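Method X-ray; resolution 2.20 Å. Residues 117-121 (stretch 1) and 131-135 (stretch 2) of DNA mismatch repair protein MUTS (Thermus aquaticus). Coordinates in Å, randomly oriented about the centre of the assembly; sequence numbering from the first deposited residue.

Stretch 1, residues 117-121: TPGTL
Stretch 2 131-135: ANYLA

Residues 117-121 form a type I turn and its exit. Thr117 enters extended (phi/psi -129/148), Pro118 bends the chain at -43/-44, Gly119 follows at -91/11 and Thr120 at -135/20, and Leu121 leaves extended at -67/138. The turn is closed by a backbone hydrogen bond from Thr120 N to Thr117 O, 3.0 Å. Residues 131-135 are extended throughout, with phi between -68 and -120 and psi between 103 and 152; Leu134 and Ala135 lie in a strand that continues later in the chain. End to end, the two stretches run roughly antiparallel. The register is set by Gly119 nearest Leu134, whose CA atoms are 4.5 Å apart, and the contact is small, burying 214 Å² over both sides.

That close approach leaves little room for a side chain. A CB built on Gly119 would point toward the second stretch and sit 3.3 Å from Leu134 CA and 3.5 Å from Tyr133 O, a tight fit at the first. Without it, Gly119 CA lies 4.2 Å from Tyr133 O, and Gly119 O comes within 3.3 Å of Leu134 CB.

No clear direct hydrogen bond crosses between the stretches, but a water links their backbones. It is placed to donate to Gly119 O at 2.6 Å and to Asn132 O at 2.8 Å, although more acceptors lie within its reach than it has protons.

Among the side chains, Asn132 points toward the turn with chi1 t (-169°) and chi2 -114°, bringing its terminal amide up to the carbonyl of Pro118. As modelled, Pro118 O and Asn132 OD1 are 2.8 Å apart; the amide is probably turned over, and with it turned back this may be a hydrogen bond. Pro118 itself, its ring C-gamma endo, points sideways, with Pro118 CB 6.0 Å from Asn132 OD1, so its carbonyl makes the approach.

Thr120 points away, with chi1 p (64°). Thr120 OG1 lies 2.7 Å from Thr117 OG1, Thr117 also having chi1 p (73°), and 3.4 Å from Thr117 O; its one proton may go to either, the latter bond being weak. The methyl still reaches the neighbour: Thr120 CG2 meets Leu134 CD2 at 4.0 Å, an apolar contact. Leu134 points sideways in the t,p rotamer (168°, 62°). Leu121 is m,t (-58°, 174°), also sideways. Tyr133 points away at chi1 m (-62°), chi2 115°. The rule to read here is a glycine where backbones crowd, flanked by a carbonyl meeting an amide and a methyl meeting a leucine.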

# COMPACT_ATOMS: atom_id res chain seq x y z
N THR C 117 -17.87 -3.14 -11.53
CA THR C 117 -16.60 -2.67 -12.03
C THR C 117 -16.39 -1.28 -11.46
O THR C 117 -17.34 -0.55 -11.24
CB THR C 117 -16.57 -2.67 -13.57
OG1 THR C 117 -17.36 -1.59 -14.08
CG2 THR C 117 -17.12 -4.00 -14.10
N PRO C 118 -15.14 -0.89 -11.21
CA PRO C 118 -14.83 0.42 -10.64
C PRO C 118 -15.60 1.61 -11.19
O PRO C 118 -16.08 2.44 -10.42
CB PRO C 118 -13.32 0.53 -10.82
CG PRO C 118 -13.06 -0.32 -12.03
CD PRO C 118 -13.94 -1.52 -11.80
N GLY C 119 -15.75 1.69 -12.51
CA GLY C 119 -16.45 2.82 -13.09
C GLY C 119 -17.95 2.71 -13.32
O GLY C 119 -18.53 3.57 -13.98
N THR C 120 -18.60 1.69 -12.78
CA THR C 120 -20.04 1.53 -12.98
C THR C 120 -20.77 1.18 -11.69
O THR C 120 -21.89 0.67 -11.71
CB THR C 120 -20.33 0.42 -14.01
OG1 THR C 120 -19.89 -0.84 -13.49
CG2 THR C 120 -19.61 0.70 -15.33
N LEU C 121 -20.14 1.47 -10.56
CA LEU C 121 -20.73 1.15 -9.26
C LEU C 121 -21.99 1.95 -8.93
O LEU C 121 -22.07 3.16 -9.17
CB LEU C 121 -19.69 1.35 -8.16
CG LEU C 121 -18.40 0.53 -8.33
CD1 LEU C 121 -17.40 0.93 -7.25
CD2 LEU C 121 -18.73 -0.98 -8.28
N ALA C 131 -17.56 12.32 -7.89
CA ALA C 131 -18.12 11.73 -9.09
C ALA C 131 -17.28 10.51 -9.42
O ALA C 131 -16.07 10.50 -9.22
CB ALA C 131 -18.08 12.72 -10.23
N ASN C 132 -17.93 9.47 -9.93
CA ASN C 132 -17.25 8.24 -10.30
C ASN C 132 -17.51 8.03 -11.79
O ASN C 132 -18.60 7.62 -12.20
CB ASN C 132 -17.84 7.09 -9.47
CG ASN C 132 -17.03 5.83 -9.58
OD1 ASN C 132 -17.50 4.83 -10.12
ND2 ASN C 132 -15.81 5.88 -9.07
N TYR C 133 -16.50 8.32 -12.60
CA TYR C 133 -16.66 8.23 -14.04
C TYR C 133 -16.12 7.01 -14.77
O TYR C 133 -15.03 6.52 -14.49
CB TYR C 133 -16.02 9.44 -14.74
CG TYR C 133 -16.60 10.80 -14.41
CD1 TYR C 133 -15.84 11.77 -13.74
CD2 TYR C 133 -17.89 11.14 -14.81
CE1 TYR C 133 -16.35 13.04 -13.48
CE2 TYR C 133 -18.41 12.41 -14.56
CZ TYR C 133 -17.64 13.35 -13.89
OH TYR C 133 -18.15 14.60 -13.64
N LEU C 134 -16.92 6.56 -15.73
CA LEU C 134 -16.53 5.50 -16.65
C LEU C 134 -16.22 6.41 -17.84
O LEU C 134 -17.02 7.27 -18.17
CB LEU C 134 -17.71 4.59 -17.02
CG LEU C 134 -17.44 3.63 -18.20
CD1 LEU C 134 -16.31 2.68 -17.86
CD2 LEU C 134 -18.69 2.84 -18.54
N ALA C 135 -15.06 6.25 -18.45
CA ALA C 135 -14.70 7.07 -19.58
C ALA C 135 -14.48 6.21 -20.82
O ALA C 135 -14.12 5.03 -20.72
CB ALA C 135 -13.43 7.86 -19.27
O HOH W 1 -20.13 5.44 -13.02